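Local coordinates for protein beta-galactosidase (Bacillus circulans, PDB 4MAD) that probably hydrolyses terminal non-reducing beta-D-galactose residues of beta-D-galactosides, as a glycoside hydrolase of family 35 with a TIM-barrel catalytic domain, at residues Y514-I519 / H579-S584; R151-L156 / K190-N195; P45-D50 / A349-R354. All coordinates share one frame; numbering follows the deposited sequence.

Contact 1. Residues Y514-I519 / H579-S584; sequences YFHKGI and HKHHQS
His516 and His581 are joined by a short, fairly straight hydrogen bond. NE2 of His516 lies 2.8 Å from ND1 of His581, and the angle at the hydrogen is 161°. Either imidazole could be the donor. ND1 of His581 sits at the edge of the His516 ring, near its plane. The two rings meet rim to rim, with neither over the face of the other.

Tyr514 meets the same imidazole in another way. The edge of its phenol ring is directed at the face of His581 in a T-shaped pair, with planes at 79° and centroids 5.3 Å apart. CD2 of Tyr514 does the touching, 3.8 Å from NE2 of His581. Nearer the backbone, CB of Tyr514 packs 3.7 Å from CE1 of His581.

One torsion places the shared imidazole. His581 has CG beside its backbone N (chi1 -53°), which carries the ring from the loop toward the strand. Tyr514 and His516, two apart on the strand, both direct CB toward the loop, and their side chains each cross that of His581 at about a right angle. Both ring nitrogens of His581 are engaged, because NE2 is bonded to the carbonyl O of Phe512. ND1 of His516 bonds in turn to ND1 of His364. These bonds restrict rotation of both imidazoles. The result is a largely buried aromatic cluster.

Strand 514-522 lies between strands 569-577 and 357-366 in an antiparallel sheet, in the region of the galactose-binding domain. Residues 579-583 lie in the loop between strands 569-577 and 584-588. His364, on strand 357-366, and Trp535, whose ring meets that of His516 edge-to-face, extend the cluster beyond the two segments.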
loop_
_atom_site.group_PDB
_atom_site.type_symbol
_atom_site.label_atom_id
_atom_site.label_comp_id
_atom_site.label_asym_id
_atom_site.label_seq_id
_atom_site.Cartn_x
_atom_site.Cartn_y
_atom_site.Cartn_z
ATOM N N TYR A 514 4.989 -9.795 -22.440
ATOM C CA TYR A 514 4.691 -11.195 -22.534
ATOM C C TYR A 514 4.572 -11.828 -21.171
ATOM O O TYR A 514 5.288 -11.489 -20.300
ATOM C CB TYR A 514 5.766 -11.924 -23.292
ATOM C CG TYR A 514 5.643 -11.899 -24.762
ATOM C CD1 TYR A 514 5.178 -12.989 -25.465
ATOM C CD2 TYR A 514 6.007 -10.790 -25.469
ATOM C CE1 TYR A 514 5.098 -12.957 -26.815
ATOM C CE2 TYR A 514 5.915 -10.753 -26.800
ATOM C CZ TYR A 514 5.475 -11.822 -27.478
ATOM O OH TYR A 514 5.372 -11.748 -28.823
ATOM N N PHE A 515 3.652 -12.759 -21.041
ATOM C CA PHE A 515 3.590 -13.661 -19.941
ATOM C C PHE A 515 4.571 -14.831 -20.158
ATOM O O PHE A 515 4.621 -15.387 -21.205
ATOM C CB PHE A 515 2.192 -14.200 -19.770
ATOM C CG PHE A 515 1.172 -13.153 -19.425
ATOM C CD1 PHE A 515 0.941 -12.786 -18.145
ATOM C CD2 PHE A 515 0.436 -12.542 -20.405
ATOM C CE1 PHE A 515 0.028 -11.870 -17.844
ATOM C CE2 PHE A 515 -0.476 -11.636 -20.091
ATOM C CZ PHE A 515 -0.677 -11.290 -18.816
ATOM N N HIS A 516 5.317 -15.190 -19.169
ATOM C CA HIS A 516 6.255 -16.242 -19.305
ATOM C C HIS A 516 5.875 -17.262 -18.253
ATOM O O HIS A 516 5.682 -16.896 -17.148
ATOM C CB HIS A 516 7.601 -15.715 -18.982
ATOM C CG HIS A 516 8.111 -14.729 -19.962
ATOM N ND1 HIS A 516 8.523 -15.079 -21.209
ATOM C CD2 HIS A 516 8.279 -13.398 -19.879
ATOM C CE1 HIS A 516 8.941 -14.010 -21.849
ATOM N NE2 HIS A 516 8.787 -12.973 -21.069
ATOM N N LYS A 517 5.781 -18.530 -18.597
ATOM C CA LYS A 517 5.319 -19.527 -17.655
ATOM C C LYS A 517 6.306 -20.631 -17.391
ATOM O O LYS A 517 6.858 -21.147 -18.272
ATOM C CB LYS A 517 4.023 -20.149 -18.087
ATOM C CG LYS A 517 3.474 -21.074 -17.082
ATOM C CD LYS A 517 2.383 -21.853 -17.629
ATOM C CE LYS A 517 1.275 -21.857 -16.716
ATOM N NZ LYS A 517 1.199 -23.153 -16.071
ATOM N N GLY A 518 6.488 -20.924 -16.115
ATOM C CA GLY A 518 7.434 -21.901 -15.660
ATOM C C GLY A 518 6.925 -22.709 -14.476
ATOM O O GLY A 518 6.000 -22.336 -13.859
ATOM N N ILE A 519 7.586 -23.809 -14.185
ATOM C CA ILE A 519 7.218 -24.661 -13.080
ATOM C C ILE A 519 8.346 -24.765 -12.044
ATOM O O ILE A 519 9.440 -25.028 -12.394
ATOM C CB ILE A 519 6.887 -26.062 -13.586
ATOM C CG1 ILE A 519 5.800 -25.995 -14.639
ATOM C CG2 ILE A 519 6.400 -26.909 -12.515
ATOM C CD1 ILE A 519 4.514 -25.852 -14.063
ATOM N N HIS A 579 9.135 -5.290 -21.104
ATOM C CA HIS A 579 10.051 -4.857 -22.115
ATOM C C HIS A 579 11.087 -5.835 -22.647
ATOM O O HIS A 579 11.221 -5.996 -23.832
ATOM C CB HIS A 579 10.832 -3.680 -21.596
ATOM C CG HIS A 579 9.980 -2.523 -21.235
ATOM N ND1 HIS A 579 9.444 -1.688 -22.179
ATOM C CD2 HIS A 579 9.568 -2.065 -20.036
ATOM C CE1 HIS A 579 8.733 -0.764 -21.571
ATOM N NE2 HIS A 579 8.790 -0.970 -20.276
ATOM N N LYS A 580 11.861 -6.377 -21.736
ATOM C CA LYS A 580 13.012 -7.155 -22.114
ATOM C C LYS A 580 12.929 -8.539 -21.521
ATOM O O LYS A 580 12.808 -8.669 -20.387
ATOM C CB LYS A 580 14.270 -6.471 -21.678
ATOM C CG LYS A 580 14.556 -5.207 -22.388
ATOM C CD LYS A 580 15.754 -4.571 -21.784
ATOM C CE LYS A 580 16.260 -3.369 -22.503
ATOM N NZ LYS A 580 17.327 -2.742 -21.727
ATOM N N HIS A 581 13.006 -9.547 -22.369
ATOM C CA HIS A 581 12.696 -10.901 -22.001
ATOM C C HIS A 581 13.931 -11.793 -21.870
ATOM O O HIS A 581 14.907 -11.558 -22.497
ATOM C CB HIS A 581 11.716 -11.467 -23.027
ATOM C CG HIS A 581 10.516 -10.603 -23.220
ATOM N ND1 HIS A 581 9.513 -10.522 -22.295
ATOM C CD2 HIS A 581 10.202 -9.730 -24.193
ATOM C CE1 HIS A 581 8.634 -9.633 -22.686
ATOM N NE2 HIS A 581 9.019 -9.153 -23.843
ATOM N N HIS A 582 13.843 -12.798 -21.031
ATOM C CA HIS A 582 14.952 -13.670 -20.710
ATOM C C HIS A 582 14.453 -15.094 -20.496
ATOM O O HIS A 582 13.290 -15.322 -20.625
ATOM C CB HIS A 582 15.755 -13.139 -19.516
ATOM C CG HIS A 582 16.289 -11.772 -19.758
ATOM N ND1 HIS A 582 15.643 -10.631 -19.348
ATOM C CD2 HIS A 582 17.359 -11.360 -20.450
ATOM C CE1 HIS A 582 16.313 -9.583 -19.759
ATOM N NE2 HIS A 582 17.362 -10.000 -20.425
ATOM N N GLN A 583 15.352 -16.036 -20.272
ATOM C CA GLN A 583 14.954 -17.426 -20.278
ATOM C C GLN A 583 14.486 -18.052 -18.976
ATOM O O GLN A 583 13.916 -19.075 -18.974
ATOM C CB GLN A 583 16.048 -18.275 -20.886
ATOM C CG GLN A 583 16.452 -17.941 -22.269
ATOM C CD GLN A 583 15.368 -18.107 -23.308
ATOM O OE1 GLN A 583 14.477 -18.926 -23.190
ATOM N NE2 GLN A 583 15.463 -17.324 -24.356
ATOM N N SER A 584 14.783 -17.383 -17.887
ATOM C CA SER A 584 14.614 -17.928 -16.560
ATOM C C SER A 584 14.649 -16.907 -15.450
ATOM O O SER A 584 15.024 -15.811 -15.629
ATOM C CB SER A 584 15.731 -18.917 -16.284
ATOM O OG SER A 584 16.922 -18.253 -16.120
#

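Contact 2. Residues R151-L156 / K190-N195; sequences RLRPLL and KKRVGN
Arg153 reaches over to the end of the neighbouring helix and grips the carbonyl O of Arg192 with two nitrogens. Its CB does not point straight at the other segment. CG is anti to the backbone N (chi1 -161°), and the chain continues extended through CD. It then bends at chi3 (-78°), and this bend brings the guanidinium to the helix end. NE is the first atom to make a bond, 3.3 Å from O of Arg192. CZ of Arg153 lies 3.6 Å from O of Arg192. NH2 completes the side-on grip, 3.0 Å from the same O of Arg192, with an N-H...O angle of 157°.

The two bonds differ at the acceptor. NH2 lies in the carbonyl plane, on a lone pair. NE approaches from above that plane. The oxygen is close to the guanidinium plane in both cases. NH2 of Arg153 also lies against the aliphatic base of Arg192, 3.7 Å from its CB.

The guanidinium of Arg192 turns away from this site. It makes a salt bridge with Asp146 of helix 135-152, which probably offsets the like charge of Arg153 nearby.

Beside the polar grip is an apolar contact. Leu156 brings CD1 to 3.9 Å from CB of Val193, and the two side chains cross at about a right angle. CD1 of Leu156 is also 4.0 Å from the backbone N of Gly194. Phe149 also packs on Val193, and Ile163 on Leu156.

Through the carbonyl O of Arg192, Arg153 joins the 3-10 turn after helix 135-152 to the end region of helix 179-192. Both helices lie between consecutive strands of the parallel TIM barrel: strand 163-167 follows the first and strand 197-202 the second. The contact lies on the protein surface, away from the predicted catalytic glutamates.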
loop_
_atom_site.group_PDB
_atom_site.type_symbol
_atom_site.label_atom_id
_atom_site.label_comp_id
_atom_site.label_asym_id
_atom_site.label_seq_id
_atom_site.Cartn_x
_atom_site.Cartn_y
_atom_site.Cartn_z
ATOM N N ARG A 151 -18.483 -5.302 12.515
ATOM C CA ARG A 151 -17.488 -6.312 12.684
ATOM C C ARG A 151 -16.577 -6.074 13.876
ATOM O O ARG A 151 -16.229 -6.979 14.548
ATOM C CB ARG A 151 -16.648 -6.531 11.432
ATOM C CG ARG A 151 -17.395 -6.710 10.140
ATOM C CD ARG A 151 -18.210 -7.915 10.015
ATOM N NE ARG A 151 -18.947 -7.931 8.772
ATOM C CZ ARG A 151 -18.655 -8.713 7.759
ATOM N NH1 ARG A 151 -17.671 -9.572 7.833
ATOM N NH2 ARG A 151 -19.398 -8.671 6.701
ATOM N N LEU A 152 -16.150 -4.849 14.060
ATOM C CA LEU A 152 -15.314 -4.457 15.155
ATOM C C LEU A 152 -15.992 -4.450 16.527
ATOM O O LEU A 152 -15.345 -4.513 17.523
ATOM C CB LEU A 152 -14.666 -3.112 14.918
ATOM C CG LEU A 152 -13.818 -2.913 13.688
ATOM C CD1 LEU A 152 -13.316 -1.511 13.642
ATOM C CD2 LEU A 152 -12.681 -3.861 13.715
ATOM N N ARG A 153 -17.296 -4.330 16.570
ATOM C CA ARG A 153 -17.959 -4.013 17.801
ATOM C C ARG A 153 -17.694 -5.036 18.935
ATOM O O ARG A 153 -17.396 -4.663 20.022
ATOM C CB ARG A 153 -19.448 -3.846 17.557
ATOM C CG ARG A 153 -20.152 -3.114 18.617
ATOM C CD ARG A 153 -21.512 -2.639 18.128
ATOM N NE ARG A 153 -21.373 -1.458 17.302
ATOM C CZ ARG A 153 -21.870 -1.268 16.082
ATOM N NH1 ARG A 153 -22.583 -2.162 15.454
ATOM N NH2 ARG A 153 -21.604 -0.148 15.487
ATOM N N PRO A 154 -17.706 -6.308 18.621
ATOM C CA PRO A 154 -17.457 -7.342 19.611
ATOM C C PRO A 154 -16.050 -7.217 20.162
ATOM O O PRO A 154 -15.767 -7.796 21.182
ATOM C CB PRO A 154 -17.525 -8.599 18.798
ATOM C CG PRO A 154 -18.311 -8.299 17.732
ATOM C CD PRO A 154 -18.005 -6.918 17.341
ATOM N N LEU A 155 -15.182 -6.522 19.445
ATOM C CA LEU A 155 -13.768 -6.440 19.800
ATOM C C LEU A 155 -13.348 -5.233 20.623
ATOM O O LEU A 155 -12.236 -5.146 21.076
ATOM C CB LEU A 155 -12.896 -6.608 18.568
ATOM C CG LEU A 155 -12.991 -7.909 17.803
ATOM C CD1 LEU A 155 -12.331 -7.741 16.503
ATOM C CD2 LEU A 155 -12.432 -9.072 18.603
ATOM N N LEU A 156 -14.289 -4.347 20.838
ATOM C CA LEU A 156 -14.098 -3.197 21.664
ATOM C C LEU A 156 -13.870 -3.554 23.130
ATOM O O LEU A 156 -14.440 -4.454 23.648
ATOM C CB LEU A 156 -15.251 -2.222 21.503
ATOM C CG LEU A 156 -15.545 -1.725 20.107
ATOM C CD1 LEU A 156 -16.877 -1.072 20.078
ATOM C CD2 LEU A 156 -14.483 -0.775 19.599
ATOM N N LYS A 190 -18.096 7.853 17.202
ATOM C CA LYS A 190 -18.479 7.734 18.584
ATOM C C LYS A 190 -19.716 6.893 18.718
ATOM O O LYS A 190 -19.779 6.020 19.513
ATOM C CB LYS A 190 -18.687 9.096 19.194
ATOM C CG LYS A 190 -18.866 9.140 20.661
ATOM C CD LYS A 190 -18.125 8.050 21.370
ATOM C CE LYS A 190 -19.029 7.152 22.186
ATOM N NZ LYS A 190 -19.574 7.882 23.342
ATOM N N LYS A 191 -20.668 7.142 17.863
ATOM C CA LYS A 191 -21.939 6.450 17.890
ATOM C C LYS A 191 -21.893 4.993 17.582
ATOM O O LYS A 191 -22.757 4.261 17.968
ATOM C CB LYS A 191 -22.961 7.179 17.042
ATOM C CG LYS A 191 -22.928 6.895 15.616
ATOM C CD LYS A 191 -24.014 7.674 14.916
ATOM C CE LYS A 191 -23.668 9.144 14.880
ATOM N NZ LYS A 191 -24.851 10.017 14.704
ATOM N N ARG A 192 -20.887 4.604 16.838
ATOM C CA ARG A 192 -20.662 3.230 16.462
ATOM C C ARG A 192 -19.744 2.447 17.404
ATOM O O ARG A 192 -19.587 1.287 17.259
ATOM C CB ARG A 192 -20.086 3.194 15.053
ATOM C CG ARG A 192 -20.993 3.766 13.990
ATOM C CD ARG A 192 -20.363 3.684 12.635
ATOM N NE ARG A 192 -21.237 4.011 11.542
ATOM C CZ ARG A 192 -21.463 5.237 11.120
ATOM N NH1 ARG A 192 -20.937 6.258 11.723
ATOM N NH2 ARG A 192 -22.244 5.451 10.099
ATOM N N VAL A 193 -19.154 3.120 18.366
ATOM C CA VAL A 193 -18.360 2.445 19.384
ATOM C C VAL A 193 -18.920 2.535 20.797
ATOM O O VAL A 193 -20.087 2.743 20.952
ATOM C CB VAL A 193 -16.868 2.760 19.281
ATOM C CG1 VAL A 193 -16.396 2.532 17.878
ATOM C CG2 VAL A 193 -16.569 4.103 19.762
ATOM N N GLY A 194 -18.053 2.352 21.792
ATOM C CA GLY A 194 -18.407 2.489 23.186
ATOM C C GLY A 194 -17.684 3.679 23.772
ATOM O O GLY A 194 -17.604 4.702 23.181
ATOM N N ASN A 195 -17.103 3.485 24.927
ATOM C CA ASN A 195 -16.359 4.523 25.596
ATOM C C ASN A 195 -14.864 4.485 25.339
ATOM O O ASN A 195 -14.139 4.988 26.090
ATOM C CB ASN A 195 -16.619 4.535 27.093
ATOM C CG ASN A 195 -16.260 3.265 27.736
ATOM O OD1 ASN A 195 -15.590 2.458 27.184
ATOM N ND2 ASN A 195 -16.701 3.093 28.940
#

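Contact 3. Residues P45-D50 / A349-R354; sequences PEYWED and APIPKR
Ile351 fits its CD1 methyl between the Tyr47 ring and the Asp50 carboxylate, and this is the tight part of the contact. CD1 sits over one face of the phenol ring in a CH-pi contact, 4.2 Å from the centroid of the Tyr47 ring and 28° off its normal. CD1 of Ile351 is shifted toward one side of the ring, 3.7 Å from CE1 of Tyr47. The carboxylate meets the same methyl, and CG of Asp50 is 3.7 Å from CD1 of Ile351. The other branch of Ile351, CG2, touches the end of the phenol, 3.6 Å from OH of Tyr47. That hydroxyl is hydrogen-bonded to Asp527. CG1 of Ile351 lies beside the backbone N (chi1 -66°), and the chain then extends (chi2 166°). This carries CD1 to the two side chains.

Asp50 lies in the first turn of helix 48-58. This is the first helix after barrel strand 34-38 of the TIM-barrel domain. Residues 349-354 belong to the linker from helix 327-339 to strand 357-366, and so run from the barrel side to an antiparallel beta domain.

The Ala349 side is looser and holds a water. The water donates to OD1 of Asp50 at 2.7 Å and to the carbonyl O of Ala349 at 2.8 Å. OD2 of Asp50 forms a salt bridge with Lys54. No direct hydrogen bond joins the two segments. At the far end of the linker, Lys353 folds back to its own segment, with NZ 2.8 Å from O of Ile351, and also forms a salt bridge with Asp527.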
loop_
_atom_site.group_PDB
_atom_site.type_symbol
_atom_site.label_atom_id
_atom_site.label_comp_id
_atom_site.label_asym_id
_atom_site.label_seq_id
_atom_site.Cartn_x
_atom_site.Cartn_y
_atom_site.Cartn_z
ATOM N N PRO A 45 -2.007 -14.152 6.322
ATOM C CA PRO A 45 -2.615 -14.476 7.607
ATOM C C PRO A 45 -1.952 -15.606 8.379
ATOM O O PRO A 45 -1.922 -15.603 9.570
ATOM C CB PRO A 45 -4.049 -14.839 7.251
ATOM C CG PRO A 45 -4.161 -14.752 5.873
ATOM C CD PRO A 45 -3.010 -14.112 5.273
ATOM N N GLU A 46 -1.352 -16.526 7.668
ATOM C CA GLU A 46 -0.701 -17.673 8.274
ATOM C C GLU A 46 0.391 -17.213 9.235
ATOM O O GLU A 46 0.699 -17.880 10.158
ATOM C CB GLU A 46 -0.128 -18.558 7.187
ATOM C CG GLU A 46 -1.194 -19.259 6.432
ATOM C CD GLU A 46 -1.787 -18.476 5.288
ATOM O OE1 GLU A 46 -1.283 -17.440 4.941
ATOM O OE2 GLU A 46 -2.731 -18.984 4.712
ATOM N N TYR A 47 0.946 -16.039 8.920
ATOM C CA TYR A 47 2.046 -15.445 9.651
ATOM C C TYR A 47 1.699 -14.360 10.696
ATOM O O TYR A 47 2.550 -13.897 11.401
ATOM C CB TYR A 47 3.112 -14.943 8.676
ATOM C CG TYR A 47 3.909 -15.986 7.925
ATOM C CD1 TYR A 47 4.106 -17.249 8.436
ATOM C CD2 TYR A 47 4.526 -15.682 6.745
ATOM C CE1 TYR A 47 4.839 -18.159 7.775
ATOM C CE2 TYR A 47 5.275 -16.592 6.090
ATOM C CZ TYR A 47 5.422 -17.841 6.595
ATOM O OH TYR A 47 6.187 -18.789 5.990
ATOM N N TRP A 48 0.428 -14.034 10.832
ATOM C CA TRP A 48 0.082 -12.975 11.740
ATOM C C TRP A 48 0.523 -13.311 13.175
ATOM O O TRP A 48 1.058 -12.504 13.866
ATOM C CB TRP A 48 -1.421 -12.683 11.688
ATOM C CG TRP A 48 -1.916 -11.993 10.497
ATOM C CD1 TRP A 48 -1.202 -11.264 9.597
ATOM C CD2 TRP A 48 -3.268 -11.920 10.058
ATOM N NE1 TRP A 48 -2.003 -10.756 8.651
ATOM C CE2 TRP A 48 -3.287 -11.143 8.900
ATOM C CE3 TRP A 48 -4.470 -12.416 10.544
ATOM C CZ2 TRP A 48 -4.454 -10.873 8.211
ATOM C CZ3 TRP A 48 -5.602 -12.158 9.868
ATOM C CH2 TRP A 48 -5.602 -11.393 8.713
ATOM N N GLU A 49 0.309 -14.531 13.603
ATOM C CA GLU A 49 0.700 -14.872 14.958
ATOM C C GLU A 49 2.194 -14.749 15.156
ATOM O O GLU A 49 2.647 -14.287 16.142
ATOM C CB GLU A 49 0.236 -16.267 15.323
ATOM C CG GLU A 49 0.588 -16.640 16.760
ATOM C CD GLU A 49 -0.256 -17.754 17.321
ATOM O OE1 GLU A 49 -0.886 -18.482 16.616
ATOM O OE2 GLU A 49 -0.264 -17.914 18.507
ATOM N N ASP A 50 2.946 -15.153 14.172
ATOM C CA ASP A 50 4.377 -15.123 14.306
ATOM C C ASP A 50 4.829 -13.697 14.538
ATOM O O ASP A 50 5.586 -13.434 15.416
ATOM C CB ASP A 50 5.030 -15.622 13.032
ATOM C CG ASP A 50 6.546 -15.537 13.081
ATOM O OD1 ASP A 50 7.147 -16.349 13.753
ATOM O OD2 ASP A 50 7.131 -14.643 12.480
ATOM N N ALA A 349 10.499 -20.100 16.935
ATOM C CA ALA A 349 11.551 -20.643 16.088
ATOM C C ALA A 349 11.568 -19.875 14.788
ATOM O O ALA A 349 10.536 -19.665 14.228
ATOM C CB ALA A 349 11.258 -22.057 15.768
ATOM N N PRO A 350 12.724 -19.549 14.276
ATOM C CA PRO A 350 12.745 -18.775 13.042
ATOM C C PRO A 350 12.112 -19.514 11.862
ATOM O O PRO A 350 12.156 -20.697 11.807
ATOM C CB PRO A 350 14.218 -18.583 12.783
ATOM C CG PRO A 350 14.835 -18.635 14.052
ATOM C CD PRO A 350 14.054 -19.607 14.868
ATOM N N ILE A 351 11.507 -18.789 10.943
ATOM C CA ILE A 351 10.856 -19.389 9.798
ATOM C C ILE A 351 11.886 -19.624 8.718
ATOM O O ILE A 351 12.540 -18.745 8.290
ATOM C CB ILE A 351 9.728 -18.516 9.293
ATOM C CG1 ILE A 351 8.641 -18.455 10.341
ATOM C CG2 ILE A 351 9.172 -19.053 8.073
ATOM C CD1 ILE A 351 7.635 -17.409 10.134
ATOM N N PRO A 352 12.020 -20.856 8.295
ATOM C CA PRO A 352 13.083 -21.176 7.373
ATOM C C PRO A 352 12.955 -20.451 6.033
ATOM O O PRO A 352 11.895 -20.250 5.577
ATOM C CB PRO A 352 12.910 -22.664 7.162
ATOM C CG PRO A 352 12.298 -23.139 8.347
ATOM C CD PRO A 352 11.392 -22.069 8.822
ATOM N N LYS A 353 14.092 -20.072 5.492
ATOM C CA LYS A 353 14.231 -19.555 4.135
ATOM C C LYS A 353 15.048 -20.533 3.286
ATOM O O LYS A 353 15.994 -21.030 3.740
ATOM C CB LYS A 353 14.895 -18.202 4.163
ATOM C CG LYS A 353 13.935 -17.092 4.522
ATOM C CD LYS A 353 14.261 -16.400 5.741
ATOM C CE LYS A 353 13.057 -15.587 6.366
ATOM N NZ LYS A 353 11.842 -16.392 6.871
ATOM N N ARG A 354 14.647 -20.771 2.046
ATOM C CA ARG A 354 15.330 -21.698 1.150
ATOM C C ARG A 354 15.589 -21.085 -0.199
ATOM O O ARG A 354 14.867 -20.213 -0.604
ATOM C CB ARG A 354 14.518 -22.955 0.975
ATOM C CG ARG A 354 14.340 -23.721 2.249
ATOM C CD ARG A 354 15.652 -24.249 2.718
ATOM N NE ARG A 354 15.534 -25.098 3.888
ATOM C CZ ARG A 354 15.822 -24.703 5.102
ATOM N NH1 ARG A 354 16.245 -23.503 5.291
ATOM N NH2 ARG A 354 15.666 -25.516 6.114
HETATM O O HOH W 1 9.763 -17.033 13.753
#

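From the N terminus, contact 3 opens first, at residues 45-50 beside the start of helix 48-58. Contact 2 opens and closes inside that loop, and its own short loop contains barrel strand 163-167. Contact 3 then closes at residues 349-354, almost 300 residues after it opened, so its loop spans most of the barrel. Contact 1 follows in series and closes a shorter loop, rich in strands, within the antiparallel beta domain. None of the contacts cross. Contacts 1 and 2 lie on opposite sides of the chain's centre, their centres 49 Å apart. Contact 3 ties the barrel to the linker leading to the domain of contact 1.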